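Side-chain contacts in Fdc1 (Candida dubliniensis, PDB 4ZAD), which probably catalyses the reversible decarboxylation of aromatic acrylic acids such as ferulic, coumaric and cinnamic acid to vinyl products, using a bound prenylated FMN and manganese: residues C491-N494 against V500-K503; V121-S126 against K256-D261; K17-L22 against L93-P98. One frame throughout, in Å; residues are numbered along the deposited sequence.

None of the contacts is a hydrophobic core; each shows how polar groups fasten a different kind of junction, and no helix or strand is held by two of them. Contact 1, partly buried, ties a loop to the helix that follows it in the C-terminal tail, beside the second subunit, by an aromatic ring and a lysine-to-carbonyl bond. Contact 2, on the surface of the Rift-related region, joins two loops by a close but unbonded amide-carboxylate approach and a water whose link to the second loop is weak. Contact 3, partly buried in the N-terminal region, links a helix end to a turn by a direct serine-carboxylate bond. Contacts 1 and 2 lie on opposite sides of the chain's centre.

Contact 1 of 3, residues C491-N494 against V500-K503; sequences CNFN and VKNK
Lys501 passes across one face of the Phe493 ring and ends on the carbonyl of Asn494. Its CG lies over that face, while the ring tip, CZ, comes 4.0 Å from Lys501 O and so reaches the helix backbone. Phe493 holds CG anti to its backbone N (chi1 175°), which extends the ring away from its own loop toward the helix. CD of Lys501 is 3.4 Å from Phe493 O. The bend at chi3 (-71°) then turns CE and NZ toward Asn494 O, to which Lys501 NZ donates at 2.8 Å, meeting the carbonyl at a C=O...N angle of 135° and from a position tilted out of its plane. The ammonium group also forms a salt bridge with Glu498, so a carbonyl and a carboxylate share it. Asn494 contributes mainly this backbone oxygen. The loop 491-494 follows strand 489-490, and helix 498-506, which comes next, turns back against it, Phe493 also touching Ile504 and Ser505. Helix 34-45 of the second subunit borders this tail: its Lys41 packs on Phe493 and its Glu44 accepts from Phe493 N.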
# COMPACT_ATOMS: atom_id res chain seq x y z
N CYS A 491 -0.66 0.77 17.90
CA CYS A 491 -1.96 1.37 18.21
C CYS A 491 -3.06 0.92 17.26
O CYS A 491 -3.65 1.70 16.51
CB CYS A 491 -1.81 2.89 18.23
SG CYS A 491 -0.67 3.43 19.56
N ASN A 492 -3.32 -0.37 17.30
CA ASN A 492 -4.52 -0.91 16.69
C ASN A 492 -5.19 -1.73 17.77
O ASN A 492 -4.66 -1.77 18.91
CB ASN A 492 -4.21 -1.72 15.42
CG ASN A 492 -3.14 -2.75 15.60
OD1 ASN A 492 -2.80 -3.11 16.73
ND2 ASN A 492 -2.63 -3.26 14.50
N PHE A 493 -6.35 -2.31 17.45
CA PHE A 493 -7.07 -3.13 18.44
C PHE A 493 -6.26 -4.34 18.89
O PHE A 493 -6.27 -4.69 20.06
CB PHE A 493 -8.39 -3.60 17.84
CG PHE A 493 -9.15 -4.55 18.72
CD1 PHE A 493 -9.86 -4.10 19.82
CD2 PHE A 493 -9.20 -5.88 18.41
CE1 PHE A 493 -10.59 -4.99 20.63
CE2 PHE A 493 -9.91 -6.79 19.24
CZ PHE A 493 -10.61 -6.33 20.34
N ASN A 494 -5.59 -5.00 17.94
CA ASN A 494 -4.83 -6.20 18.25
C ASN A 494 -3.64 -5.86 19.14
O ASN A 494 -3.03 -6.73 19.70
CB ASN A 494 -4.36 -6.91 16.96
CG ASN A 494 -5.46 -7.77 16.32
OD1 ASN A 494 -6.33 -8.27 17.01
ND2 ASN A 494 -5.38 -7.97 14.99
N VAL A 500 -7.72 -7.19 27.82
CA VAL A 500 -8.65 -6.23 27.25
C VAL A 500 -9.21 -6.79 25.97
O VAL A 500 -10.41 -6.88 25.83
CB VAL A 500 -8.02 -4.83 27.01
CG1 VAL A 500 -8.97 -3.94 26.22
CG2 VAL A 500 -7.67 -4.15 28.37
N LYS A 501 -8.35 -7.20 25.06
CA LYS A 501 -8.86 -7.75 23.80
C LYS A 501 -9.87 -8.87 24.05
O LYS A 501 -10.88 -8.91 23.36
CB LYS A 501 -7.75 -8.28 22.87
CG LYS A 501 -6.79 -7.23 22.40
CD LYS A 501 -5.80 -7.77 21.37
CE LYS A 501 -4.80 -8.71 21.96
NZ LYS A 501 -3.73 -9.07 20.98
N ASN A 502 -9.60 -9.75 25.02
CA ASN A 502 -10.43 -10.94 25.23
C ASN A 502 -11.81 -10.57 25.76
O ASN A 502 -12.81 -11.13 25.34
CB ASN A 502 -9.78 -11.96 26.18
CG ASN A 502 -8.44 -12.54 25.66
OD1 ASN A 502 -7.99 -12.27 24.53
ND2 ASN A 502 -7.80 -13.35 26.50
N LYS A 503 -11.86 -9.64 26.70
CA LYS A 503 -13.15 -9.19 27.24
C LYS A 503 -13.94 -8.51 26.15
O LYS A 503 -15.09 -8.81 25.95
CB LYS A 503 -12.94 -8.25 28.44
CG LYS A 503 -14.23 -7.89 29.22
CD LYS A 503 -13.95 -6.76 30.22
CE LYS A 503 -15.16 -6.43 31.07
NZ LYS A 503 -15.10 -5.05 31.65

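Contact 2 of 3, residues V121-S126 against K256-D261; sequences VPNDQS and KCETND
Asn123 and Glu258 bring an amide and a carboxylate together at the surface, between two loops, without a hydrogen bond. ND2 of Asn123 stands 3.2 Å from OE2 of Glu258, but the angle is poor and the two planes are 77° apart, so the approach is a close polar encounter. The bend of Glu258 at chi2 (-54°) swings its carboxylate round toward the asparagine. The stronger partner of that carboxylate is Lys129, which forms a salt bridge with OE2 and also donates to Lys256 O, so a single ammonium group ties together the acid and the backbone beside it.

The other end of the amide is held through solvent. A water donates to Asn123 OD1 at 2.6 Å and to Val121 O at 2.9 Å, joining the asparagine to its own segment; its third link, from Lys256 N at 3.5 Å, is weak. The bridge between the loops is therefore firm on one bank and slack on the other. Lys256 spends its side chain within its own loop: NZ donates to Cys257 O at 2.7 Å, nearly in line with that carbonyl, and only weakly to Asn260 O.

In contrast to this exposed edge, the packed part is at strand 253-256, where Val121, Asn123 and Ser126 touch Val255 and backbone hydrogen bonds join Val121 to Val254. The whole is a surface junction between two loops of the Rift-related region, at the ends of strands 119-120 and 253-256; the loops lead on toward strands 131-134 and 263-265. The second loop also rests on the Rift-related sheet, Cys257 and Asn260 against Glu273 of strand 270-277, Glu258 and Thr259 against His309 of strand 300-312.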
# COMPACT_ATOMS: atom_id res chain seq x y z
N VAL A 121 10.34 -43.01 -19.69
CA VAL A 121 9.34 -44.04 -19.93
C VAL A 121 9.01 -44.08 -21.44
O VAL A 121 9.41 -43.18 -22.19
CB VAL A 121 8.07 -43.74 -19.15
CG1 VAL A 121 8.41 -43.37 -17.72
CG2 VAL A 121 7.28 -42.62 -19.85
N PRO A 122 8.29 -45.13 -21.88
CA PRO A 122 8.05 -45.24 -23.32
C PRO A 122 6.97 -44.30 -23.80
O PRO A 122 6.12 -43.90 -23.01
CB PRO A 122 7.62 -46.69 -23.51
CG PRO A 122 7.30 -47.22 -22.14
CD PRO A 122 7.97 -46.37 -21.14
N ASN A 123 7.01 -43.99 -25.10
CA ASN A 123 6.16 -42.99 -25.73
C ASN A 123 4.66 -43.20 -25.49
O ASN A 123 3.90 -42.23 -25.50
CB ASN A 123 6.47 -42.89 -27.23
CG ASN A 123 7.80 -42.17 -27.51
OD1 ASN A 123 8.63 -41.96 -26.63
ND2 ASN A 123 8.00 -41.78 -28.77
N ASP A 124 4.24 -44.45 -25.26
CA ASP A 124 2.82 -44.73 -25.00
C ASP A 124 2.37 -44.46 -23.56
O ASP A 124 1.16 -44.54 -23.25
CB ASP A 124 2.38 -46.13 -25.49
CG ASP A 124 3.08 -47.29 -24.77
OD1 ASP A 124 3.10 -47.32 -23.51
OD2 ASP A 124 3.59 -48.18 -25.49
N GLN A 125 3.28 -44.08 -22.68
CA GLN A 125 2.84 -43.55 -21.40
C GLN A 125 2.59 -42.02 -21.41
O GLN A 125 2.20 -41.46 -20.39
CB GLN A 125 3.78 -43.99 -20.28
CG GLN A 125 3.74 -45.51 -19.99
CD GLN A 125 4.46 -45.86 -18.69
OE1 GLN A 125 4.29 -45.17 -17.66
NE2 GLN A 125 5.29 -46.92 -18.73
N SER A 126 2.79 -41.37 -22.55
CA SER A 126 2.59 -39.93 -22.69
C SER A 126 1.41 -39.64 -23.61
O SER A 126 1.42 -40.00 -24.78
CB SER A 126 3.84 -39.27 -23.29
OG SER A 126 3.60 -37.92 -23.69
N LYS A 256 11.44 -39.02 -24.64
CA LYS A 256 12.30 -38.38 -25.62
C LYS A 256 11.50 -37.68 -26.72
O LYS A 256 10.48 -38.17 -27.19
CB LYS A 256 13.22 -39.43 -26.24
CG LYS A 256 14.40 -38.88 -27.03
CD LYS A 256 15.05 -40.00 -27.89
CE LYS A 256 15.41 -39.55 -29.36
NZ LYS A 256 14.26 -39.23 -30.22
N CYS A 257 11.97 -36.52 -27.16
CA CYS A 257 11.34 -35.87 -28.32
C CYS A 257 11.33 -36.76 -29.58
O CYS A 257 12.10 -37.72 -29.67
CB CYS A 257 12.03 -34.54 -28.62
SG CYS A 257 11.69 -33.28 -27.40
N GLU A 258 10.48 -36.43 -30.56
CA GLU A 258 10.58 -37.05 -31.88
C GLU A 258 11.79 -36.66 -32.72
O GLU A 258 12.33 -37.51 -33.41
CB GLU A 258 9.35 -36.80 -32.72
CG GLU A 258 8.10 -37.46 -32.19
CD GLU A 258 8.21 -38.98 -31.95
OE1 GLU A 258 8.66 -39.76 -32.84
OE2 GLU A 258 7.77 -39.37 -30.85
N THR A 259 12.21 -35.40 -32.68
CA THR A 259 13.24 -34.89 -33.63
C THR A 259 14.50 -34.31 -32.99
O THR A 259 15.35 -33.79 -33.72
CB THR A 259 12.67 -33.74 -34.51
OG1 THR A 259 12.43 -32.59 -33.68
CG2 THR A 259 11.39 -34.17 -35.25
N ASN A 260 14.60 -34.32 -31.66
CA ASN A 260 15.90 -34.18 -31.01
C ASN A 260 15.95 -35.15 -29.84
O ASN A 260 15.00 -35.90 -29.67
CB ASN A 260 16.24 -32.73 -30.63
CG ASN A 260 15.20 -32.06 -29.75
OD1 ASN A 260 15.07 -32.40 -28.56
ND2 ASN A 260 14.49 -31.07 -30.32
N ASP A 261 17.08 -35.17 -29.10
CA ASP A 261 17.27 -36.09 -27.96
C ASP A 261 16.97 -35.41 -26.62
O ASP A 261 17.37 -35.90 -25.57
CB ASP A 261 18.72 -36.63 -27.91
CG ASP A 261 19.13 -37.46 -29.16
OD1 ASP A 261 18.28 -38.06 -29.85
OD2 ASP A 261 20.37 -37.50 -29.44
O HOH W 1 10.44 -42.35 -24.79

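Contact 3 of 3, residues K17-L22 against L93-P98; sequences KNEGDL and LDSQTP
A single direct hydrogen bond carries this contact: Ser95 OG donates to Glu19 OE2 at 2.7 Å, arriving from above the carboxylate plane, 38° out of it. Glu19 reaches across with its chain extended beyond CG (chi2 180°), and Ser95 CB lies 3.4 Å from the same Glu19 OE2, so the methylene leans on the carboxylate as well. Among charged interactions, the other carboxylate oxygen, Glu19 OE1, forms a salt bridge with Arg78, which also pairs with Asp21.

Hydrogen bonds within the segments shape both partners. The helix 9-19 ends in a Schellman motif at Gly20, just past the glutamate. In the other segment, residues Asp94 to Thr97 make a type I turn in which Asp94 OD1 accepts from Gln96 N at 2.7 Å, an Asx turn, while Asp94 O takes bonds from both Thr97 N and Thr97 OG1. Gln96 NE2 donates to Ser95 OG at 3.3 Å, with the serine oxygen close to the plane of the Gln96 amide.

The serine hydroxyl thus accepts from an amide while giving its proton to a carboxylate. With Arg78 on the other oxygen, Glu19 would be expected to stay ionised. Its carboxylate joins the end of helix 9-19 to the turn.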
# COMPACT_ATOMS: atom_id res chain seq x y z
N LYS A 17 -11.90 -27.73 -10.25
CA LYS A 17 -13.29 -28.02 -10.53
C LYS A 17 -13.95 -28.59 -9.27
O LYS A 17 -15.01 -28.10 -8.84
CB LYS A 17 -13.38 -29.03 -11.69
CG LYS A 17 -14.58 -28.90 -12.60
N ASN A 18 -13.31 -29.57 -8.63
CA ASN A 18 -13.88 -30.12 -7.37
C ASN A 18 -14.00 -29.04 -6.29
O ASN A 18 -14.92 -29.11 -5.46
CB ASN A 18 -13.10 -31.34 -6.81
CG ASN A 18 -13.09 -32.54 -7.77
OD1 ASN A 18 -13.96 -32.67 -8.64
ND2 ASN A 18 -12.10 -33.40 -7.63
N GLU A 19 -13.11 -28.06 -6.30
CA GLU A 19 -13.08 -27.09 -5.21
C GLU A 19 -14.00 -25.92 -5.49
O GLU A 19 -14.25 -25.10 -4.60
CB GLU A 19 -11.65 -26.64 -4.90
CG GLU A 19 -10.95 -27.62 -3.93
CD GLU A 19 -9.50 -27.26 -3.56
OE1 GLU A 19 -9.03 -26.15 -3.94
OE2 GLU A 19 -8.86 -28.12 -2.90
N GLY A 20 -14.53 -25.87 -6.71
CA GLY A 20 -15.43 -24.79 -7.13
C GLY A 20 -14.67 -23.55 -7.59
O GLY A 20 -15.19 -22.44 -7.55
N ASP A 21 -13.45 -23.77 -8.04
CA ASP A 21 -12.58 -22.70 -8.43
C ASP A 21 -12.23 -22.72 -9.91
O ASP A 21 -11.25 -22.15 -10.33
CB ASP A 21 -11.33 -22.80 -7.58
CG ASP A 21 -10.48 -21.60 -7.67
OD1 ASP A 21 -11.01 -20.48 -7.79
OD2 ASP A 21 -9.25 -21.78 -7.59
N LEU A 22 -13.09 -23.36 -10.70
CA LEU A 22 -13.00 -23.41 -12.18
C LEU A 22 -14.37 -23.20 -12.88
O LEU A 22 -15.37 -23.84 -12.55
CB LEU A 22 -12.45 -24.76 -12.59
CG LEU A 22 -12.09 -24.85 -14.07
CD1 LEU A 22 -10.73 -24.18 -14.31
CD2 LEU A 22 -12.08 -26.29 -14.49
N LEU A 93 0.01 -29.75 -2.50
CA LEU A 93 -0.15 -29.56 -1.07
C LEU A 93 -1.62 -29.36 -0.78
O LEU A 93 -2.41 -29.20 -1.69
CB LEU A 93 0.61 -28.32 -0.61
CG LEU A 93 2.12 -28.20 -0.83
CD1 LEU A 93 2.53 -26.78 -0.54
CD2 LEU A 93 2.89 -29.16 0.07
N ASP A 94 -1.98 -29.34 0.51
CA ASP A 94 -3.32 -28.96 0.94
C ASP A 94 -3.58 -27.56 0.42
O ASP A 94 -2.77 -26.66 0.62
CB ASP A 94 -3.44 -29.02 2.47
CG ASP A 94 -4.87 -28.64 2.98
OD1 ASP A 94 -5.39 -27.58 2.62
OD2 ASP A 94 -5.46 -29.40 3.77
N SER A 95 -4.72 -27.38 -0.25
CA SER A 95 -5.01 -26.09 -0.88
C SER A 95 -5.10 -24.91 0.10
O SER A 95 -4.95 -23.77 -0.31
CB SER A 95 -6.26 -26.17 -1.77
OG SER A 95 -7.37 -26.71 -1.09
N GLN A 96 -5.32 -25.18 1.39
CA GLN A 96 -5.32 -24.10 2.39
C GLN A 96 -3.93 -23.76 2.90
O GLN A 96 -3.76 -22.85 3.73
CB GLN A 96 -6.27 -24.44 3.55
CG GLN A 96 -7.68 -24.82 3.10
CD GLN A 96 -8.23 -23.83 2.11
OE1 GLN A 96 -8.49 -22.68 2.46
NE2 GLN A 96 -8.37 -24.26 0.86
N THR A 97 -2.92 -24.45 2.40
CA THR A 97 -1.57 -24.10 2.73
C THR A 97 -1.28 -22.65 2.35
O THR A 97 -1.29 -22.31 1.18
CB THR A 97 -0.59 -25.04 2.04
OG1 THR A 97 -0.95 -26.38 2.37
CG2 THR A 97 0.82 -24.75 2.51
N PRO A 98 -1.04 -21.79 3.34
CA PRO A 98 -0.78 -20.41 3.02
C PRO A 98 0.62 -20.21 2.48
O PRO A 98 1.47 -21.11 2.60
CB PRO A 98 -0.95 -19.69 4.36
CG PRO A 98 -1.11 -20.72 5.40
CD PRO A 98 -0.92 -22.05 4.78